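Local coordinates for protein (S)-ureidoglycine aminohydrolase (PDB 1RC6) that catalyses the manganese-dependent hydrolysis of (S)-ureidoglycine to (S)-ureidoglycolate and ammonia, a step in the use of allantoin as a nitrogen source, at residues Ala16-Val21 against Phe26-Pro31; Ile49-Lys54 against Gly225-Met230; Tyr86-Asn91 against Gly203-Ser208. One frame throughout, in Å; residues are numbered along the deposited sequence.

Contact 1: residues Ala16-Val21 against Phe26-Pro31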
# COMPACT_ATOMS: atom_id res chain seq x y z
N ALA A 16 -20.65 -9.80 2.89
CA ALA A 16 -20.76 -8.76 3.91
C ALA A 16 -20.22 -9.24 5.26
O ALA A 16 -20.51 -10.36 5.68
CB ALA A 16 -22.22 -8.32 4.06
N ASN A 17 -19.43 -8.39 5.92
CA ASN A 17 -18.84 -8.69 7.22
C ASN A 17 -17.73 -9.73 7.17
O ASN A 17 -17.93 -10.88 7.56
CB ASN A 17 -19.91 -9.19 8.21
CG ASN A 17 -21.09 -8.25 8.31
OD1 ASN A 17 -20.92 -7.04 8.52
ND2 ASN A 17 -22.30 -8.80 8.18
N ARG A 18 -16.55 -9.33 6.71
CA ARG A 18 -15.43 -10.26 6.64
C ARG A 18 -14.24 -9.74 7.47
O ARG A 18 -13.27 -10.47 7.72
CB ARG A 18 -15.02 -10.49 5.19
CG ARG A 18 -16.03 -11.33 4.43
CD ARG A 18 -15.65 -11.53 2.97
NE ARG A 18 -15.76 -10.29 2.20
CZ ARG A 18 -14.74 -9.52 1.85
NH1 ARG A 18 -13.50 -9.85 2.21
NH2 ARG A 18 -14.95 -8.41 1.16
N ALA A 19 -14.35 -8.50 7.93
CA ALA A 19 -13.31 -7.86 8.73
C ALA A 19 -12.92 -8.69 9.96
O ALA A 19 -13.59 -8.66 10.98
CB ALA A 19 -13.78 -6.46 9.17
N ILE A 20 -11.82 -9.44 9.85
CA ILE A 20 -11.34 -10.27 10.93
C ILE A 20 -9.97 -9.80 11.40
O ILE A 20 -9.23 -9.20 10.62
CB ILE A 20 -11.21 -11.74 10.48
CG1 ILE A 20 -10.47 -12.55 11.56
CG2 ILE A 20 -10.45 -11.81 9.16
CD1 ILE A 20 -11.16 -12.56 12.92
N VAL A 21 -9.64 -10.07 12.65
CA VAL A 21 -8.36 -9.66 13.21
C VAL A 21 -7.70 -10.74 14.07
O VAL A 21 -8.39 -11.51 14.74
CB VAL A 21 -8.53 -8.39 14.06
CG1 VAL A 21 -7.25 -8.10 14.85
CG2 VAL A 21 -8.87 -7.21 13.15
N PHE A 26 -2.46 -11.49 11.65
CA PHE A 26 -3.03 -10.97 10.42
C PHE A 26 -4.34 -10.27 10.71
O PHE A 26 -4.89 -10.38 11.81
CB PHE A 26 -3.23 -12.11 9.40
CG PHE A 26 -4.59 -12.75 9.46
CD1 PHE A 26 -5.63 -12.28 8.66
CD2 PHE A 26 -4.83 -13.83 10.31
CE1 PHE A 26 -6.89 -12.87 8.71
CE2 PHE A 26 -6.10 -14.42 10.38
CZ PHE A 26 -7.13 -13.94 9.57
N ALA A 27 -4.83 -9.52 9.73
CA ALA A 27 -6.08 -8.79 9.86
C ALA A 27 -6.63 -8.51 8.48
O ALA A 27 -5.88 -8.12 7.59
CB ALA A 27 -5.83 -7.48 10.58
N LEU A 28 -7.92 -8.72 8.31
CA LEU A 28 -8.56 -8.45 7.03
C LEU A 28 -9.43 -7.25 7.33
O LEU A 28 -10.28 -7.29 8.21
CB LEU A 28 -9.41 -9.64 6.58
CG LEU A 28 -10.25 -9.55 5.30
CD1 LEU A 28 -11.39 -8.57 5.51
CD2 LEU A 28 -9.40 -9.11 4.14
N LEU A 29 -9.18 -6.16 6.63
CA LEU A 29 -9.92 -4.93 6.83
C LEU A 29 -10.62 -4.54 5.55
O LEU A 29 -10.11 -4.76 4.46
CB LEU A 29 -8.98 -3.79 7.23
CG LEU A 29 -8.67 -3.55 8.71
CD1 LEU A 29 -8.70 -4.83 9.52
CD2 LEU A 29 -7.31 -2.89 8.79
N THR A 30 -11.80 -3.96 5.69
CA THR A 30 -12.58 -3.53 4.54
C THR A 30 -12.82 -2.04 4.70
O THR A 30 -13.92 -1.64 5.08
CB THR A 30 -13.93 -4.24 4.48
OG1 THR A 30 -13.72 -5.67 4.44
CG2 THR A 30 -14.70 -3.78 3.25
N PRO A 31 -11.80 -1.21 4.41
CA PRO A 31 -11.84 0.26 4.51
C PRO A 31 -13.20 0.92 4.25
O PRO A 31 -13.49 2.01 4.74
CB PRO A 31 -10.75 0.72 3.52
CG PRO A 31 -10.44 -0.52 2.71
CD PRO A 31 -10.58 -1.63 3.70

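Contact 2: residues Ile49-Lys54 against Gly225-Met230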
# COMPACT_ATOMS: atom_id res chain seq x y z
N ILE A 49 -7.08 5.32 8.01
CA ILE A 49 -5.87 4.66 8.47
C ILE A 49 -6.06 3.13 8.48
O ILE A 49 -7.12 2.64 8.88
CB ILE A 49 -5.53 5.13 9.88
CG1 ILE A 49 -5.26 6.63 9.86
CG2 ILE A 49 -4.36 4.37 10.42
CD1 ILE A 49 -5.25 7.25 11.24
N LEU A 50 -5.04 2.40 8.04
CA LEU A 50 -5.09 0.94 7.98
C LEU A 50 -4.15 0.31 9.00
O LEU A 50 -4.47 0.26 10.17
CB LEU A 50 -4.75 0.48 6.56
CG LEU A 50 -5.68 1.14 5.54
CD1 LEU A 50 -5.31 0.72 4.13
CD2 LEU A 50 -7.11 0.76 5.83
N SER A 51 -3.00 -0.18 8.57
CA SER A 51 -2.08 -0.77 9.53
C SER A 51 -1.43 0.31 10.41
O SER A 51 -1.20 1.44 9.97
CB SER A 51 -1.00 -1.56 8.79
OG SER A 51 -1.57 -2.63 8.06
N THR A 52 -1.14 -0.04 11.66
CA THR A 52 -0.49 0.87 12.61
C THR A 52 0.25 -0.03 13.59
O THR A 52 -0.02 -1.22 13.65
CB THR A 52 -1.50 1.70 13.42
OG1 THR A 52 -2.25 0.83 14.27
CG2 THR A 52 -2.46 2.45 12.51
N PRO A 53 1.19 0.53 14.36
CA PRO A 53 1.93 -0.28 15.33
C PRO A 53 1.00 -0.99 16.30
O PRO A 53 1.28 -2.10 16.74
CB PRO A 53 2.81 0.75 16.03
CG PRO A 53 3.14 1.68 14.91
CD PRO A 53 1.79 1.88 14.25
N LYS A 54 -0.11 -0.34 16.62
CA LYS A 54 -1.07 -0.90 17.55
C LYS A 54 -1.64 -2.19 16.98
O LYS A 54 -2.27 -2.97 17.69
CB LYS A 54 -2.19 0.10 17.83
CG LYS A 54 -2.88 -0.16 19.15
CD LYS A 54 -3.58 1.08 19.69
CE LYS A 54 -4.00 0.89 21.15
NZ LYS A 54 -4.94 -0.26 21.34
N GLY A 225 -10.61 -3.49 -3.09
CA GLY A 225 -11.00 -2.63 -1.99
C GLY A 225 -10.62 -3.17 -0.62
O GLY A 225 -10.55 -2.42 0.36
N ASP A 226 -10.37 -4.47 -0.53
CA ASP A 226 -9.99 -5.09 0.74
C ASP A 226 -8.54 -4.78 1.08
O ASP A 226 -7.72 -4.53 0.19
CB ASP A 226 -10.16 -6.61 0.68
CG ASP A 226 -11.61 -7.05 0.72
OD1 ASP A 226 -11.85 -8.27 0.63
OD2 ASP A 226 -12.51 -6.18 0.85
N TYR A 227 -8.22 -4.82 2.37
CA TYR A 227 -6.87 -4.58 2.83
C TYR A 227 -6.50 -5.72 3.75
O TYR A 227 -7.31 -6.16 4.54
CB TYR A 227 -6.76 -3.28 3.61
CG TYR A 227 -5.37 -3.05 4.15
CD1 TYR A 227 -4.34 -2.61 3.32
CD2 TYR A 227 -5.06 -3.35 5.47
CE1 TYR A 227 -3.04 -2.47 3.79
CE2 TYR A 227 -3.77 -3.21 5.97
CZ TYR A 227 -2.77 -2.77 5.13
OH TYR A 227 -1.50 -2.63 5.63
N ILE A 228 -5.26 -6.17 3.66
CA ILE A 228 -4.84 -7.28 4.50
C ILE A 228 -3.51 -7.04 5.18
O ILE A 228 -2.53 -6.70 4.53
CB ILE A 228 -4.71 -8.56 3.67
CG1 ILE A 228 -5.94 -8.75 2.81
CG2 ILE A 228 -4.49 -9.75 4.59
CD1 ILE A 228 -5.79 -9.87 1.82
N PHE A 229 -3.49 -7.24 6.50
CA PHE A 229 -2.25 -7.09 7.25
C PHE A 229 -1.71 -8.47 7.61
O PHE A 229 -2.29 -9.17 8.43
CB PHE A 229 -2.46 -6.31 8.54
CG PHE A 229 -1.26 -6.35 9.44
CD1 PHE A 229 -1.32 -6.97 10.68
CD2 PHE A 229 -0.05 -5.78 9.03
CE1 PHE A 229 -0.19 -7.02 11.51
CE2 PHE A 229 1.08 -5.83 9.84
CZ PHE A 229 1.01 -6.45 11.08
N MET A 230 -0.59 -8.83 7.01
CA MET A 230 0.05 -10.12 7.26
C MET A 230 1.20 -9.86 8.23
O MET A 230 2.24 -9.30 7.84
CB MET A 230 0.58 -10.68 5.94
CG MET A 230 -0.45 -10.80 4.82
SD MET A 230 0.33 -11.06 3.19
CE MET A 230 -0.94 -10.50 2.06

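Contact 3: residues Tyr86-Asn91 against Gly203-Ser208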
# COMPACT_ATOMS: atom_id res chain seq x y z
N TYR A 86 0.74 5.80 -3.95
CA TYR A 86 0.35 5.08 -5.15
C TYR A 86 -1.05 5.50 -5.59
O TYR A 86 -2.00 5.42 -4.82
CB TYR A 86 0.37 3.58 -4.89
CG TYR A 86 -0.13 2.78 -6.07
CD1 TYR A 86 0.74 2.35 -7.06
CD2 TYR A 86 -1.48 2.50 -6.21
CE1 TYR A 86 0.28 1.67 -8.18
CE2 TYR A 86 -1.96 1.82 -7.33
CZ TYR A 86 -1.07 1.41 -8.31
OH TYR A 86 -1.54 0.80 -9.46
N VAL A 87 -1.16 5.95 -6.83
CA VAL A 87 -2.44 6.37 -7.35
C VAL A 87 -3.25 5.16 -7.77
O VAL A 87 -2.97 4.53 -8.78
CB VAL A 87 -2.29 7.29 -8.57
CG1 VAL A 87 -3.68 7.66 -9.10
CG2 VAL A 87 -1.50 8.55 -8.19
N ILE A 88 -4.25 4.84 -6.97
CA ILE A 88 -5.11 3.71 -7.25
C ILE A 88 -5.96 4.03 -8.48
O ILE A 88 -6.21 3.16 -9.32
CB ILE A 88 -6.01 3.41 -6.03
CG1 ILE A 88 -5.13 2.96 -4.85
CG2 ILE A 88 -7.03 2.35 -6.37
CD1 ILE A 88 -5.85 2.94 -3.53
N SER A 89 -6.37 5.29 -8.61
CA SER A 89 -7.18 5.71 -9.74
C SER A 89 -7.32 7.23 -9.76
O SER A 89 -7.24 7.89 -8.71
CB SER A 89 -8.57 5.10 -9.63
OG SER A 89 -9.27 5.75 -8.59
N GLY A 90 -7.54 7.79 -10.95
CA GLY A 90 -7.69 9.22 -11.07
C GLY A 90 -6.40 9.90 -11.44
O GLY A 90 -5.53 9.28 -12.04
N ASN A 91 -6.29 11.17 -11.08
CA ASN A 91 -5.09 11.94 -11.39
C ASN A 91 -4.83 12.93 -10.31
O ASN A 91 -5.72 13.68 -9.92
CB ASN A 91 -5.26 12.70 -12.71
CG ASN A 91 -5.08 11.82 -13.90
OD1 ASN A 91 -5.96 11.03 -14.24
ND2 ASN A 91 -3.91 11.92 -14.55
N GLY A 203 1.58 -5.45 4.02
CA GLY A 203 0.35 -4.69 4.05
C GLY A 203 -0.14 -4.74 2.62
O GLY A 203 0.50 -4.20 1.73
N ALA A 204 -1.26 -5.42 2.36
CA ALA A 204 -1.72 -5.50 0.99
C ALA A 204 -3.09 -4.90 0.81
O ALA A 204 -3.98 -5.05 1.65
CB ALA A 204 -1.72 -6.93 0.53
N TYR A 205 -3.24 -4.19 -0.30
CA TYR A 205 -4.50 -3.57 -0.67
C TYR A 205 -4.85 -4.19 -2.02
O TYR A 205 -4.07 -4.10 -2.96
CB TYR A 205 -4.36 -2.07 -0.84
CG TYR A 205 -5.64 -1.40 -1.29
CD1 TYR A 205 -6.70 -1.20 -0.39
CD2 TYR A 205 -5.81 -0.97 -2.61
CE1 TYR A 205 -7.88 -0.58 -0.80
CE2 TYR A 205 -6.99 -0.36 -3.02
CZ TYR A 205 -8.02 -0.17 -2.12
OH TYR A 205 -9.19 0.45 -2.53
N ILE A 206 -6.01 -4.84 -2.09
CA ILE A 206 -6.43 -5.48 -3.33
C ILE A 206 -6.84 -4.43 -4.34
O ILE A 206 -7.86 -3.76 -4.18
CB ILE A 206 -7.62 -6.39 -3.07
CG1 ILE A 206 -7.29 -7.33 -1.92
CG2 ILE A 206 -7.96 -7.15 -4.34
CD1 ILE A 206 -6.09 -8.21 -2.18
N LEU A 207 -6.03 -4.31 -5.39
CA LEU A 207 -6.25 -3.32 -6.44
C LEU A 207 -7.38 -3.65 -7.41
O LEU A 207 -8.09 -2.75 -7.87
CB LEU A 207 -4.97 -3.12 -7.24
CG LEU A 207 -3.88 -2.37 -6.49
CD1 LEU A 207 -2.63 -2.34 -7.34
CD2 LEU A 207 -4.37 -0.97 -6.19
N SER A 208 -7.54 -4.92 -7.72
CA SER A 208 -8.59 -5.30 -8.65
C SER A 208 -8.83 -6.79 -8.65
O SER A 208 -8.07 -7.57 -8.09
CB SER A 208 -8.22 -4.86 -10.07
OG SER A 208 -7.20 -5.70 -10.60

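Contact 1: residues Ala16-Val21 against Phe26-Pro31
I20 presses its CG2 methyl against L28 and F26. CG2 is 3.5 Å from L28 CB and 3.7 Å from F26 CE1. The isoleucine crosses both partners at about a right angle. Its CG1 is anti to the backbone N (chi1 170°), which leaves the CG2 branch to face strand 26-29. The backbone is tied at the same place: L28 N donates to I20 O over 2.7 Å, and the N-H...O angle of 160° is fairly straight. CA-H...O contacts flank this bond, from A19 CA to L28 O at 3.1 Å and from A27 CA to I20 O at 3.3 Å. On the other face of the sheet V21 CG2 meets A27 CB at 4.0 Å. V21 and A27 form an antiparallel non-hydrogen-bonded pair. R18 crosses L28 obliquely, with NH1 4.1 Å from L28 CD1. Its polar end is held elsewhere, by a salt bridge to D226 and a hydrogen bond from NE to L15 O. The segments carry the two strands of a beta hairpin, 20-21 (short and weakly bonded) and 26-29, at one margin of a seven-stranded antiparallel sheet. Strand 20-21 is outermost, and strand 26-29 pairs on its other side with strand 227-230.

Contact 2: residues Ile49-Lys54 against Gly225-Met230
The polar part of this contact joins S51 to Y227. The serine hydroxyl comes to the edge of the tyrosine ring, in its plane, and OG and Y227 OH are hydrogen-bonded. The modelled OG-OH separation of 2.4 Å is very short, and at this resolution its exact length is doubtful. D61 completes the network: one carboxylate oxygen is bonded to Y227 OH and the other to the backbone N of S51. The apolar part is a CH-pi contact. L50 CD1 sits over one face of the Y227 ring, 3.9 Å from its centroid and 23° off the ring normal, displaced toward the rim. L50 CB adds a second touch at 3.9 Å from Y227 CE2. The tyrosine reaches across because its CG is anti to the backbone N (chi1 177°), which sends the ring toward the loop. F229 approaches too, with CD2 3.6 Å from S51 OG. A leucine in place of Y227 would probably leave the S51 hydroxyl and one D61 oxygen without their shared partner. The contact joins a loop of the N-terminal cupin domain to a strand of the C-terminal one. The buried hydroxyls of S51 and Y227 are satisfied by each other and, for Y227, by D61. The two bonds to D61 probably help to stabilise its negative charge.

Contact 3: residues Tyr86-Asn91 against Gly203-Ser208
I88 pushes the tip of its side chain against the ring of Y205, with CD1 3.5 Å from Y205 CE2. The two side chains cross at about a right angle. The methyl is centred on CE2, with Y205 CD2 and CZ each 4.0 Å from I88 CD1. L207 is the matching bump from the other segment. It meets Y86 from the opposite direction, and its two methyls divide the work. CD2 is 3.9 Å from Y86 CE2, while CD1 is 3.9 Å from Y86 OH. Each aliphatic side chain also lies at the edge of the tyrosine two residues before it: I88 CG1 in the plane of the Y86 ring, and L207 CD2 in that of Y205. The hollow between I88 and Y86 therefore receives L207, and the hollow between L207 and Y205 receives I88. The two knobs meet in the middle, with I88 CG1 4.2 Å from L207 CD2. Both tyrosines hold CG anti to the backbone N (chi1 175° for Y86, 177° for Y205), which carries each ring out toward the other segment, Y86 to L207 and Y205 to I88. I88 with S89 opposite Q128, and L207 with S208 opposite S248, each fit a classic beta bulge. This near-symmetric pairing is consistent with the two related cupin domains of a bicupin packing through equivalent strands. No hydrogen bond crosses between the segments. Cohesion here is van der Waals contact between aliphatic branches and the tyrosine side chains, and it depends on fit rather than on charge.

All three contacts reach the same sheet, that of the C-terminal cupin domain. Contacts 1 and 2 have centres 9 Å apart; a probable hydrogen bond, A27 O to F229 N at 2.8 Å, joins their neighbouring strands 26-29 and 227-230. Contact 2 adjoins contact 3 through strands 227-230 and 202-208, with D226 O 2.9 Å from I206 N and centres 14 Å apart. Contact 3 is nested inside the loop closed by contact 2, and contact 1 precedes both in the chain. All three approach the probable active site. By side-chain distance, F26 is about 5 Å from Q236, F229 about 6 Å from H202, and L207 about 5 Å from Y249, residues inferred to bind manganese or substrate.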